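PDB 2HUJ: Lin2004 protein from Listeria innocua, which is of unknown function but folds as a four-helix bundle and represents a bacterial family of uncharacterised proteins. Local coordinates for residues Leu30-Lys35 against Lys57-Glu62; Glu45-Phe50 against Asn107-Tyr112; Ile75-Thr80 against Asp131-Lys136; Leu89-Ala94 against Lys123-Arg128. All blocks are in the same frame, centred on the assembly; numbering follows the deposited sequence.

Interaction 1 of 4, residues Leu30-Lys35 against Lys57-Glu62; sequences LLQNEK and KPFVDE
Gln32 and Phe59 both set CG anti to the backbone N (chi1 -180° for Gln32), and this carries the Gln32 amide to the CZ-CE2 corner of the Phe59 ring. The Gln32 chain bends at chi2, and its amide plane stands 84° from the ring plane. Gln32 NE2 lies 3.5 Å from Phe59 CZ, while Gln32 OE1 packs against CG of Glu62. The amide nitrogen also bonds to Asn36 OD1, one turn on. Two waters join the helices. The first donates to Gln32 OE1 and to Phe59 O, and it sits above one face of the Phe59 ring, toward the rim. The second donates to Gln32 OE1 at 2.8 Å and to Glu62 OE2, and accepts from Lys35 NZ. Lys35 and Glu62 thus meet through water, and Glu62 OE1 forms a salt bridge with Arg65. The segments run roughly antiparallel (148°), with a closest axis approach of 11.5 Å. From helix 88-104, Val98 packs on Gln32 and Ala102 on Phe59, and Phe106 meets the Phe59 ring edge-to-face.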
loop_
_atom_site.group_PDB
_atom_site.type_symbol
_atom_site.label_atom_id
_atom_site.label_comp_id
_atom_site.label_asym_id
_atom_site.label_seq_id
_atom_site.Cartn_x
_atom_site.Cartn_y
_atom_site.Cartn_z
ATOM N N LEU A 30 2.639 -3.116 1.771
ATOM C CA LEU A 30 3.299 -2.329 2.831
ATOM C C LEU A 30 4.652 -1.805 2.405
ATOM O O LEU A 30 5.000 -0.646 2.627
ATOM C CB LEU A 30 3.446 -3.124 4.097
ATOM C CG LEU A 30 2.206 -3.229 4.988
ATOM C CD1 LEU A 30 2.360 -4.407 5.904
ATOM C CD2 LEU A 30 2.075 -1.917 5.785
ATOM N N LEU A 31 5.428 -2.655 1.753
ATOM C CA LEU A 31 6.727 -2.245 1.234
ATOM C C LEU A 31 6.623 -1.148 0.170
ATOM O O LEU A 31 7.408 -0.174 0.178
ATOM C CB LEU A 31 7.489 -3.467 0.677
ATOM C CG LEU A 31 8.980 -3.267 0.456
ATOM C CD1 LEU A 31 9.695 -3.132 1.830
ATOM C CD2 LEU A 31 9.600 -4.408 -0.352
ATOM N N GLN A 32 5.648 -1.279 -0.725
ATOM C CA GLN A 32 5.396 -0.227 -1.698
ATOM C C GLN A 32 5.092 1.096 -1.015
ATOM O O GLN A 32 5.570 2.158 -1.438
ATOM C CB GLN A 32 4.265 -0.611 -2.656
ATOM C CG GLN A 32 3.957 0.449 -3.712
ATOM C CD GLN A 32 5.125 0.712 -4.667
ATOM O OE1 GLN A 32 5.574 -0.204 -5.313
ATOM N NE2 GLN A 32 5.623 1.971 -4.741
ATOM N N ASN A 33 4.251 1.029 0.000
ATOM C CA ASN A 33 3.837 2.224 0.739
ATOM C C ASN A 33 5.083 2.914 1.317
ATOM O O ASN A 33 5.227 4.139 1.226
ATOM C CB ASN A 33 2.829 1.820 1.808
ATOM C CG ASN A 33 2.198 3.034 2.499
ATOM O OD1 ASN A 33 1.748 3.973 1.815
ATOM N ND2 ASN A 33 2.177 3.029 3.814
ATOM N N GLU A 34 5.984 2.113 1.891
ATOM C CA GLU A 34 7.270 2.599 2.403
ATOM C C GLU A 34 8.145 3.223 1.318
ATOM O O GLU A 34 8.752 4.248 1.544
ATOM C CB GLU A 34 8.065 1.482 3.103
ATOM C CG GLU A 34 7.452 0.884 4.313
ATOM C CD GLU A 34 7.178 1.878 5.430
ATOM O OE1 GLU A 34 7.841 2.930 5.505
ATOM O OE2 GLU A 34 6.299 1.564 6.255
ATOM N N LYS A 35 8.187 2.601 0.140
ATOM C CA LYS A 35 8.936 3.121 -0.994
ATOM C C LYS A 35 8.427 4.507 -1.368
ATOM O O LYS A 35 9.246 5.414 -1.607
ATOM C CB LYS A 35 8.828 2.213 -2.214
ATOM C CG LYS A 35 9.574 0.914 -2.153
ATOM C CD LYS A 35 9.420 0.200 -3.502
ATOM C CE LYS A 35 9.926 -1.225 -3.495
ATOM N NZ LYS A 35 9.691 -1.857 -4.847
ATOM N N LYS A 57 6.217 6.377 -14.664
ATOM C CA LYS A 57 5.269 5.339 -15.087
ATOM C C LYS A 57 5.609 3.942 -14.534
ATOM O O LYS A 57 4.736 3.260 -14.003
ATOM C CB LYS A 57 5.101 5.330 -16.602
ATOM C CG LYS A 57 4.052 4.353 -17.112
ATOM C CD LYS A 57 4.089 4.276 -18.622
ATOM C CE LYS A 57 3.118 3.232 -19.100
ATOM N NZ LYS A 57 3.573 1.853 -18.813
ATOM N N PRO A 58 6.861 3.516 -14.649
ATOM C CA PRO A 58 7.225 2.202 -14.106
ATOM C C PRO A 58 6.998 2.100 -12.587
ATOM O O PRO A 58 6.569 1.066 -12.091
ATOM C CB PRO A 58 8.709 2.093 -14.444
ATOM C CG PRO A 58 8.856 3.004 -15.665
ATOM C CD PRO A 58 7.989 4.150 -15.361
ATOM N N PHE A 59 7.301 3.174 -11.878
ATOM C CA PHE A 59 7.101 3.199 -10.425
ATOM C C PHE A 59 5.615 3.097 -10.095
ATOM O O PHE A 59 5.205 2.312 -9.235
ATOM C CB PHE A 59 7.714 4.458 -9.822
ATOM C CG PHE A 59 7.749 4.466 -8.309
ATOM C CD1 PHE A 59 8.817 3.893 -7.621
ATOM C CD2 PHE A 59 6.733 5.050 -7.579
ATOM C CE1 PHE A 59 8.881 3.919 -6.239
ATOM C CE2 PHE A 59 6.785 5.083 -6.171
ATOM C CZ PHE A 59 7.855 4.511 -5.499
ATOM N N VAL A 60 4.806 3.917 -10.756
ATOM C CA VAL A 60 3.372 3.939 -10.511
ATOM C C VAL A 60 2.724 2.606 -10.951
ATOM O O VAL A 60 1.866 2.061 -10.251
ATOM C CB VAL A 60 2.698 5.151 -11.160
ATOM C CG1 VAL A 60 1.185 5.080 -10.987
ATOM C CG2 VAL A 60 3.237 6.449 -10.512
ATOM N N ASP A 61 3.165 2.079 -12.097
ATOM C CA ASP A 61 2.708 0.766 -12.544
ATOM C C ASP A 61 2.992 -0.356 -11.527
ATOM O O ASP A 61 2.149 -1.182 -11.283
ATOM C CB ASP A 61 3.381 0.362 -13.861
ATOM C CG ASP A 61 2.845 1.107 -15.093
ATOM O OD1 ASP A 61 1.800 1.785 -15.022
ATOM O OD2 ASP A 61 3.484 0.925 -16.166
ATOM N N GLU A 62 4.189 -0.404 -10.971
ATOM C CA GLU A 62 4.512 -1.416 -9.966
ATOM C C GLU A 62 3.613 -1.233 -8.712
ATOM O O GLU A 62 3.085 -2.198 -8.167
ATOM C CB GLU A 62 6.006 -1.340 -9.630
ATOM C CG GLU A 62 6.475 -2.043 -8.350
ATOM C CD GLU A 62 6.298 -3.534 -8.387
ATOM O OE1 GLU A 62 6.050 -4.085 -9.495
ATOM O OE2 GLU A 62 6.387 -4.159 -7.305
HETATM O O HOH W 1 6.998 1.066 -7.332
HETATM O O HOH W 2 7.014 -2.628 -5.006
#

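Interaction 2 of 4, residues Glu45-Phe50 against Asn107-Tyr112; sequences EEEKPF and NGRSFY
Glu47 OE1 accepts a hydrogen bond from Gly108 N, the second residue of a type I beta turn that runs from Asn107 to Ser110. The contact joins two interhelical loops at one end of the four-helix bundle. The bond is 2.9 Å long and nearly straight, with an N-H...O angle of 166°. Gly108 N meets the carboxylate on its syn side, 16° out of plane. Glu47 reaches the turn with CG anti to its own backbone N (chi1 175°) and a bend at chi2. Its CB also lies 4.3 Å from Arg109 NH1. The two charged groups do not touch, but their opposite charges are near enough that some attraction is likely. Behind this first shell, the turn is closed by the bond from Ser110 N to Asn107 O. Asn107 also makes an Asx turn: Arg109 N donates to Asn107 OD1 over 2.9 Å, from above the carbonyl plane. Further out, two residues of helix 16-45 hold the turn's carbonyls: Tyr40 OH binds Ser110 O, and Arg44 NH1 binds Gly108 O.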
loop_
_atom_site.group_PDB
_atom_site.type_symbol
_atom_site.label_atom_id
_atom_site.label_comp_id
_atom_site.label_asym_id
_atom_site.label_seq_id
_atom_site.Cartn_x
_atom_site.Cartn_y
_atom_site.Cartn_z
ATOM N N GLU A 45 14.029 16.630 0.523
ATOM C CA GLU A 45 15.383 17.028 0.897
ATOM C C GLU A 45 16.125 17.658 -0.268
ATOM O O GLU A 45 16.816 18.656 -0.099
ATOM C CB GLU A 45 16.171 15.806 1.375
ATOM C CG GLU A 45 17.557 16.130 1.959
ATOM N N GLU A 46 16.006 17.052 -1.437
ATOM C CA GLU A 46 16.613 17.568 -2.650
ATOM C C GLU A 46 15.831 17.067 -3.850
ATOM O O GLU A 46 15.855 15.884 -4.129
ATOM C CB GLU A 46 18.060 17.100 -2.747
ATOM C CG GLU A 46 18.794 17.668 -3.949
ATOM C CD GLU A 46 20.234 17.192 -4.042
ATOM O OE1 GLU A 46 20.811 16.781 -3.001
ATOM O OE2 GLU A 46 20.792 17.232 -5.162
ATOM N N GLU A 47 15.121 17.958 -4.547
ATOM C CA GLU A 47 14.243 17.525 -5.617
ATOM C C GLU A 47 15.093 16.965 -6.735
ATOM O O GLU A 47 16.062 17.587 -7.134
ATOM C CB GLU A 47 13.386 18.674 -6.138
ATOM C CG GLU A 47 12.512 18.301 -7.384
ATOM C CD GLU A 47 11.412 17.262 -7.081
ATOM O OE1 GLU A 47 10.948 17.213 -5.919
ATOM O OE2 GLU A 47 11.016 16.510 -8.009
ATOM N N LYS A 48 14.769 15.761 -7.196
ATOM C CA LYS A 48 15.474 15.185 -8.338
ATOM C C LYS A 48 14.616 15.341 -9.589
ATOM O O LYS A 48 13.409 15.174 -9.521
ATOM C CB LYS A 48 15.725 13.704 -8.095
ATOM C CG LYS A 48 16.596 13.420 -6.883
ATOM C CD LYS A 48 16.647 11.922 -6.604
ATOM C CE LYS A 48 15.376 11.395 -5.914
ATOM N NZ LYS A 48 15.337 11.876 -4.515
ATOM N N PRO A 49 15.229 15.632 -10.743
ATOM C CA PRO A 49 14.434 15.595 -11.966
ATOM C C PRO A 49 14.024 14.162 -12.279
ATOM O O PRO A 49 14.652 13.216 -11.782
ATOM C CB PRO A 49 15.407 16.109 -13.032
ATOM C CG PRO A 49 16.764 15.784 -12.484
ATOM C CD PRO A 49 16.637 15.987 -11.007
ATOM N N PHE A 50 12.967 13.998 -13.066
ATOM C CA PHE A 50 12.529 12.670 -13.431
ATOM C C PHE A 50 11.928 12.689 -14.813
ATOM O O PHE A 50 11.500 13.729 -15.285
ATOM C CB PHE A 50 11.522 12.124 -12.417
ATOM C CG PHE A 50 10.175 12.779 -12.490
ATOM C CD1 PHE A 50 9.922 13.939 -11.785
ATOM C CD2 PHE A 50 9.154 12.228 -13.264
ATOM C CE1 PHE A 50 8.684 14.548 -11.847
ATOM C CE2 PHE A 50 7.912 12.842 -13.323
ATOM C CZ PHE A 50 7.686 13.993 -12.618
ATOM N N ASN A 107 7.329 14.612 -6.320
ATOM C CA ASN A 107 7.289 16.027 -6.059
ATOM C C ASN A 107 7.488 16.273 -4.568
ATOM O O ASN A 107 6.562 16.085 -3.762
ATOM C CB ASN A 107 5.955 16.593 -6.507
ATOM C CG ASN A 107 5.824 18.082 -6.214
ATOM O OD1 ASN A 107 6.788 18.755 -5.847
ATOM N ND2 ASN A 107 4.616 18.602 -6.385
ATOM N N GLY A 108 8.699 16.668 -4.209
ATOM C CA GLY A 108 9.033 16.958 -2.826
ATOM C C GLY A 108 8.267 18.099 -2.200
ATOM O O GLY A 108 8.285 18.246 -0.989
ATOM N N ARG A 109 7.610 18.916 -3.019
ATOM C CA ARG A 109 6.785 20.010 -2.524
ATOM C C ARG A 109 5.335 19.591 -2.315
ATOM O O ARG A 109 4.512 20.429 -1.936
ATOM C CB ARG A 109 6.907 21.235 -3.441
ATOM C CG ARG A 109 8.298 21.831 -3.385
ATOM C CD ARG A 109 8.445 23.053 -4.258
ATOM N NE ARG A 109 9.827 23.559 -4.243
ATOM C CZ ARG A 109 10.842 23.063 -4.964
ATOM N NH1 ARG A 109 10.675 22.008 -5.772
ATOM N NH2 ARG A 109 12.047 23.624 -4.868
ATOM N N SER A 110 5.014 18.308 -2.530
ATOM C CA SER A 110 3.700 17.811 -2.159
ATOM C C SER A 110 3.457 18.154 -0.685
ATOM O O SER A 110 4.397 18.144 0.135
ATOM C CB SER A 110 3.554 16.308 -2.381
ATOM O OG SER A 110 3.660 16.002 -3.754
ATOM N N PHE A 111 2.212 18.506 -0.374
ATOM C CA PHE A 111 1.882 18.986 0.960
ATOM C C PHE A 111 2.187 17.884 1.978
ATOM O O PHE A 111 1.699 16.756 1.840
ATOM C CB PHE A 111 0.416 19.414 1.047
ATOM C CG PHE A 111 0.100 20.719 0.344
ATOM C CD1 PHE A 111 1.005 21.774 0.335
ATOM C CD2 PHE A 111 -1.130 20.901 -0.276
ATOM C CE1 PHE A 111 0.703 22.973 -0.305
ATOM C CE2 PHE A 111 -1.434 22.102 -0.916
ATOM C CZ PHE A 111 -0.509 23.134 -0.924
ATOM N N TYR A 112 3.015 18.215 2.970
ATOM C CA TYR A 112 3.576 17.216 3.864
ATOM C C TYR A 112 2.530 16.482 4.735
ATOM O O TYR A 112 2.526 15.248 4.774
ATOM C CB TYR A 112 4.634 17.846 4.753
ATOM C CG TYR A 112 5.245 16.847 5.679
ATOM C CD1 TYR A 112 6.297 16.046 5.264
ATOM C CD2 TYR A 112 4.748 16.667 6.958
ATOM C CE1 TYR A 112 6.847 15.120 6.100
ATOM C CE2 TYR A 112 5.292 15.736 7.804
ATOM C CZ TYR A 112 6.334 14.971 7.369
ATOM O OH TYR A 112 6.887 14.059 8.218
#

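Interaction 3 of 4, residues Ile75-Thr80 against Asp131-Lys136; sequences IPWVNT and DFLKRK
Trp77 spans the gap between helix 52-81 and helix 112-137. Its CB points toward the other helix, and CG is anti to the backbone N (chi1 168°), which sends the indole across. Along the far rim, NE1 lies 4.0 Å from Leu133 CD2. CE2, the next atom, is 4.1 Å from the same methyl. CZ2 touches Phe132 CD1 and CE1, each at 3.8 Å, and lies 4.1 Å from Leu133 CD2. Phe132 CD1 comes in at the edge of the indole, near its plane. The six-membered ring of Trp77 and the Phe132 ring have centroids 5.9 Å apart and planes at 66°, an oblique meeting. The contact is apolar packing between side chains, for the two backbones stay well apart: even the nearest CA atoms, those of Trp77 and Leu133, are separated by 10.9 Å. Leu22 of helix 16-45 touches both Trp77 and Leu133. Pro83 and Pro84 of the following loop lie against Trp77 and Phe132, respectively. The contact joins helices 52-81 and 112-137 of the four-helix bundle, near one end.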
loop_
_atom_site.group_PDB
_atom_site.type_symbol
_atom_site.label_atom_id
_atom_site.label_comp_id
_atom_site.label_asym_id
_atom_site.label_seq_id
_atom_site.Cartn_x
_atom_site.Cartn_y
_atom_site.Cartn_z
ATOM N N ILE A 75 -10.325 -8.644 -1.048
ATOM C CA ILE A 75 -11.773 -8.416 -1.086
ATOM C C ILE A 75 -12.579 -9.685 -0.796
ATOM O O ILE A 75 -13.419 -9.668 0.116
ATOM C CB ILE A 75 -12.239 -7.675 -2.361
ATOM C CG1 ILE A 75 -11.520 -6.343 -2.507
ATOM C CG2 ILE A 75 -13.771 -7.447 -2.317
ATOM C CD1 ILE A 75 -11.517 -5.482 -1.265
ATOM N N PRO A 76 -12.329 -10.794 -1.526
ATOM C CA PRO A 76 -12.998 -12.056 -1.160
ATOM C C PRO A 76 -12.749 -12.450 0.307
ATOM O O PRO A 76 -13.666 -12.897 1.009
ATOM C CB PRO A 76 -12.346 -13.071 -2.101
ATOM C CG PRO A 76 -11.863 -12.265 -3.257
ATOM C CD PRO A 76 -11.511 -10.930 -2.745
ATOM N N TRP A 77 -11.520 -12.267 0.778
ATOM C CA TRP A 77 -11.209 -12.563 2.175
ATOM C C TRP A 77 -12.032 -11.713 3.129
ATOM O O TRP A 77 -12.635 -12.238 4.060
ATOM C CB TRP A 77 -9.719 -12.368 2.450
ATOM C CG TRP A 77 -9.325 -12.361 3.894
ATOM C CD1 TRP A 77 -9.181 -13.441 4.701
ATOM C CD2 TRP A 77 -8.963 -11.219 4.689
ATOM N NE1 TRP A 77 -8.792 -13.040 5.954
ATOM C CE2 TRP A 77 -8.637 -11.686 5.965
ATOM C CE3 TRP A 77 -8.879 -9.853 4.438
ATOM C CZ2 TRP A 77 -8.230 -10.832 6.990
ATOM C CZ3 TRP A 77 -8.486 -9.023 5.451
ATOM C CH2 TRP A 77 -8.174 -9.512 6.714
ATOM N N VAL A 78 -12.102 -10.407 2.892
ATOM C CA VAL A 78 -12.719 -9.534 3.897
ATOM C C VAL A 78 -14.215 -9.814 3.982
ATOM O O VAL A 78 -14.810 -9.687 5.068
ATOM C CB VAL A 78 -12.414 -8.010 3.673
ATOM C CG1 VAL A 78 -13.351 -7.421 2.668
ATOM C CG2 VAL A 78 -12.463 -7.256 5.004
ATOM N N ASN A 79 -14.815 -10.227 2.864
ATOM C CA ASN A 79 -16.247 -10.441 2.814
ATOM C C ASN A 79 -16.621 -11.862 3.258
ATOM O O ASN A 79 -17.757 -12.103 3.656
ATOM C CB ASN A 79 -16.810 -10.104 1.419
ATOM C CG ASN A 79 -16.757 -8.613 1.099
ATOM O OD1 ASN A 79 -16.951 -7.761 1.971
ATOM N ND2 ASN A 79 -16.480 -8.281 -0.152
ATOM N N THR A 80 -15.678 -12.800 3.236
ATOM C CA THR A 80 -15.968 -14.139 3.727
ATOM C C THR A 80 -15.526 -14.322 5.171
ATOM O O THR A 80 -16.274 -14.880 5.972
ATOM C CB THR A 80 -15.354 -15.227 2.863
ATOM O OG1 THR A 80 -13.930 -15.137 2.933
ATOM C CG2 THR A 80 -15.803 -15.090 1.404
ATOM N N ASP A 131 -0.863 -8.386 10.728
ATOM C CA ASP A 131 -0.751 -8.909 12.087
ATOM C C ASP A 131 -1.841 -9.957 12.355
ATOM O O ASP A 131 -1.594 -10.982 12.995
ATOM C CB ASP A 131 -0.808 -7.757 13.097
ATOM C CG ASP A 131 0.432 -6.872 13.065
ATOM O OD1 ASP A 131 1.439 -7.234 12.417
ATOM O OD2 ASP A 131 0.396 -5.775 13.682
ATOM N N PHE A 132 -3.037 -9.713 11.846
ATOM C CA PHE A 132 -4.161 -10.646 11.996
ATOM C C PHE A 132 -3.847 -11.985 11.340
ATOM O O PHE A 132 -4.066 -13.062 11.908
ATOM C CB PHE A 132 -5.403 -10.041 11.349
ATOM C CG PHE A 132 -6.614 -10.950 11.352
ATOM C CD1 PHE A 132 -6.824 -11.862 10.328
ATOM C CD2 PHE A 132 -7.555 -10.869 12.373
ATOM C CE1 PHE A 132 -7.933 -12.696 10.334
ATOM C CE2 PHE A 132 -8.672 -11.692 12.377
ATOM C CZ PHE A 132 -8.856 -12.607 11.370
ATOM N N LEU A 133 -3.345 -11.913 10.120
ATOM C CA LEU A 133 -2.970 -13.100 9.327
ATOM C C LEU A 133 -1.786 -13.865 9.901
ATOM O O LEU A 133 -1.792 -15.123 9.932
ATOM C CB LEU A 133 -2.697 -12.653 7.891
ATOM C CG LEU A 133 -3.920 -12.205 7.092
ATOM C CD1 LEU A 133 -3.459 -11.719 5.724
ATOM C CD2 LEU A 133 -4.957 -13.328 6.950
ATOM N N LYS A 134 -0.785 -13.143 10.396
ATOM C CA LYS A 134 0.343 -13.819 11.073
ATOM C C LYS A 134 -0.141 -14.574 12.311
ATOM O O LYS A 134 0.302 -15.708 12.570
ATOM C CB LYS A 134 1.445 -12.829 11.444
ATOM C CG LYS A 134 2.293 -12.424 10.263
ATOM C CD LYS A 134 3.500 -11.575 10.659
ATOM C CE LYS A 134 4.528 -11.511 9.514
ATOM N NZ LYS A 134 5.295 -10.218 9.461
ATOM N N ARG A 135 -1.054 -13.975 13.065
ATOM C CA ARG A 135 -1.649 -14.643 14.228
ATOM C C ARG A 135 -2.409 -15.897 13.831
ATOM O O ARG A 135 -2.266 -16.939 14.483
ATOM C CB ARG A 135 -2.580 -13.721 15.006
ATOM C CG ARG A 135 -1.883 -12.916 16.084
ATOM C CD ARG A 135 -2.843 -12.123 17.004
ATOM N NE ARG A 135 -4.248 -12.559 16.938
ATOM C CZ ARG A 135 -5.227 -11.927 16.272
ATOM N NH1 ARG A 135 -4.995 -10.802 15.583
ATOM N NH2 ARG A 135 -6.462 -12.428 16.290
ATOM N N LYS A 136 -3.218 -15.793 12.780
ATOM C CA LYS A 136 -3.970 -16.935 12.259
ATOM C C LYS A 136 -3.026 -18.022 11.747
ATOM O O LYS A 136 -3.289 -19.209 11.932
ATOM C CB LYS A 136 -4.944 -16.500 11.150
ATOM C CG LYS A 136 -6.302 -16.039 11.656
#

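Interaction 4 of 4, residues Leu89-Ala94 against Lys123-Arg128; sequences LQLRQA and KYTLTR
Thr125 OG1 bonds to Ser121 O, one turn back in its own helix, while its methyl CG2 meets Leu91 and Ala94 of helix 88-104. The contact is a helix-helix packing of the four-helix bundle, with the hydroxyl satisfied locally and CG2 given to packing. CG2 is anti to the backbone N, and OG1 stands beside that N (chi1 -63°). The methyl rests on both partners, at 3.9 Å from Leu91 CD2 and 4.0 Å from Ala94 CB. With alanine here, the CA atoms of Ala94 and Thr125 come within 6.8 Å. The short segments cross at -123°, with a closest axis approach of 9.7 Å. A polar link just beside the contact runs from Thr122 OG1 to Ala94 O and ties the same two helices. Leu91 and Leu126 are buried and both also meet Phe70 of helix 52-81; Leu91 packs on Ala74 and Val78 as well. The carbonyl O of Gln90 lies 4.3 Å from Thr125 CG2.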
loop_
_atom_site.group_PDB
_atom_site.type_symbol
_atom_site.label_atom_id
_atom_site.label_comp_id
_atom_site.label_asym_id
_atom_site.label_seq_id
_atom_site.Cartn_x
_atom_site.Cartn_y
_atom_site.Cartn_z
ATOM N N LEU A 89 -14.474 -1.136 1.665
ATOM C CA LEU A 89 -14.153 0.264 1.369
ATOM C C LEU A 89 -12.843 0.651 2.041
ATOM O O LEU A 89 -12.010 1.283 1.440
ATOM C CB LEU A 89 -15.276 1.212 1.758
ATOM C CG LEU A 89 -15.003 2.677 1.382
ATOM C CD1 LEU A 89 -14.757 2.912 -0.112
ATOM C CD2 LEU A 89 -16.131 3.549 1.885
ATOM N N GLN A 90 -12.659 0.255 3.282
ATOM C CA GLN A 90 -11.412 0.581 3.993
ATOM C C GLN A 90 -10.192 0.060 3.250
ATOM O O GLN A 90 -9.172 0.728 3.125
ATOM C CB GLN A 90 -11.466 -0.044 5.407
ATOM C CG GLN A 90 -12.328 0.709 6.453
ATOM C CD GLN A 90 -12.799 -0.180 7.588
ATOM O OE1 GLN A 90 -13.642 -1.076 7.403
ATOM N NE2 GLN A 90 -12.229 0.021 8.762
ATOM N N LEU A 91 -10.287 -1.168 2.755
ATOM C CA LEU A 91 -9.182 -1.759 2.024
ATOM C C LEU A 91 -8.977 -1.067 0.697
ATOM O O LEU A 91 -7.835 -0.822 0.305
ATOM C CB LEU A 91 -9.426 -3.246 1.806
ATOM C CG LEU A 91 -9.378 -4.107 3.058
ATOM C CD1 LEU A 91 -9.626 -5.572 2.728
ATOM C CD2 LEU A 91 -8.046 -3.879 3.780
ATOM N N ARG A 92 -10.059 -0.726 -0.005
ATOM C CA ARG A 92 -9.915 -0.031 -1.281
ATOM C C ARG A 92 -9.276 1.346 -1.107
ATOM O O ARG A 92 -8.448 1.760 -1.927
ATOM C CB ARG A 92 -11.253 0.084 -2.002
ATOM C CG ARG A 92 -11.799 -1.237 -2.536
ATOM C CD ARG A 92 -13.021 -1.069 -3.363
ATOM N NE ARG A 92 -13.582 -2.339 -3.831
ATOM C CZ ARG A 92 -13.095 -3.084 -4.810
ATOM N NH1 ARG A 92 -12.018 -2.715 -5.467
ATOM N NH2 ARG A 92 -13.693 -4.237 -5.115
ATOM N N GLN A 93 -9.650 2.041 -0.041
ATOM C CA GLN A 93 -9.098 3.363 0.234
ATOM C C GLN A 93 -7.622 3.278 0.583
ATOM O O GLN A 93 -6.832 4.120 0.118
ATOM C CB GLN A 93 -9.926 4.130 1.285
ATOM C CG GLN A 93 -11.285 4.490 0.774
ATOM C CD GLN A 93 -12.095 5.194 1.799
ATOM O OE1 GLN A 93 -12.014 4.892 2.971
ATOM N NE2 GLN A 93 -12.895 6.103 1.373
ATOM N N ALA A 94 -7.233 2.253 1.334
ATOM C CA ALA A 94 -5.824 2.012 1.648
ATOM C C ALA A 94 -5.015 1.872 0.356
ATOM O O ALA A 94 -3.918 2.471 0.212
ATOM C CB ALA A 94 -5.664 0.787 2.537
ATOM N N LYS A 123 -0.508 2.367 6.161
ATOM C CA LYS A 123 0.334 1.566 7.010
ATOM C C LYS A 123 -0.474 0.942 8.143
ATOM O O LYS A 123 -0.317 -0.236 8.434
ATOM C CB LYS A 123 1.494 2.403 7.566
ATOM C CG LYS A 123 2.460 1.606 8.468
ATOM C CD LYS A 123 3.830 2.301 8.711
ATOM C CE LYS A 123 3.729 3.644 9.397
ATOM N NZ LYS A 123 5.101 4.220 9.760
ATOM N N TYR A 124 -1.344 1.726 8.754
ATOM C CA TYR A 124 -2.230 1.258 9.835
ATOM C C TYR A 124 -3.146 0.132 9.399
ATOM O O TYR A 124 -3.183 -0.934 10.020
ATOM C CB TYR A 124 -2.994 2.421 10.475
ATOM C CG TYR A 124 -2.109 3.474 11.125
ATOM C CD1 TYR A 124 -0.776 3.188 11.522
ATOM C CD2 TYR A 124 -2.576 4.754 11.338
ATOM C CE1 TYR A 124 0.046 4.178 12.078
ATOM C CE2 TYR A 124 -1.780 5.736 11.923
ATOM C CZ TYR A 124 -0.472 5.448 12.288
ATOM O OH TYR A 124 0.260 6.466 12.852
ATOM N N THR A 125 -3.829 0.329 8.300
ATOM C CA THR A 125 -4.791 -0.653 7.805
ATOM C C THR A 125 -4.093 -1.956 7.421
ATOM O O THR A 125 -4.552 -3.048 7.766
ATOM C CB THR A 125 -5.550 -0.075 6.614
ATOM O OG1 THR A 125 -6.300 1.084 7.037
ATOM C CG2 THR A 125 -6.499 -1.122 5.988
ATOM N N LEU A 126 -2.986 -1.849 6.691
ATOM C CA LEU A 126 -2.328 -3.053 6.172
ATOM C C LEU A 126 -1.557 -3.777 7.264
ATOM O O LEU A 126 -1.435 -5.023 7.235
ATOM C CB LEU A 126 -1.399 -2.697 4.992
ATOM C CG LEU A 126 -2.098 -2.154 3.750
ATOM C CD1 LEU A 126 -1.100 -1.897 2.675
ATOM C CD2 LEU A 126 -3.212 -3.037 3.267
ATOM N N THR A 127 -1.012 -3.039 8.232
ATOM C CA THR A 127 -0.356 -3.716 9.352
ATOM C C THR A 127 -1.398 -4.490 10.178
ATOM O O THR A 127 -1.110 -5.568 10.673
ATOM C CB THR A 127 0.506 -2.786 10.236
ATOM O OG1 THR A 127 -0.294 -1.743 10.797
ATOM C CG2 THR A 127 1.626 -2.191 9.478
ATOM N N ARG A 128 -2.619 -3.963 10.278
ATOM C CA ARG A 128 -3.677 -4.655 11.010
ATOM C C ARG A 128 -3.969 -5.990 10.303
ATOM O O ARG A 128 -4.089 -7.023 10.959
ATOM C CB ARG A 128 -4.916 -3.783 11.159
ATOM C CG ARG A 128 -6.158 -4.506 11.707
ATOM C CD ARG A 128 -7.236 -3.508 12.168
ATOM N NE ARG A 128 -6.901 -2.874 13.442
#

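How the interactions relate
Interactions 1, 3 and 4 pair helices of one four-helix bundle, and interaction 2 joins the two loops at one end. Helix 52-81 serves interactions 1 and 3, and helix 112-137 serves 3 and 4. Interactions 2 and 3 lie farthest apart, with centres about 36 Å from each other, on opposite sides of the chain's centre. Interactions 3 and 4 are about 12 Å apart between centres and touch through Val78 and Leu91. Interactions 1 and 4 touch through Leu30 and Leu126. Along the chain, interaction 1 closes before 3 opens, and both segments of 4 fall between those of 3. The segments of interaction 2 alternate with those of the other three. Together they tie all four helices along the bundle.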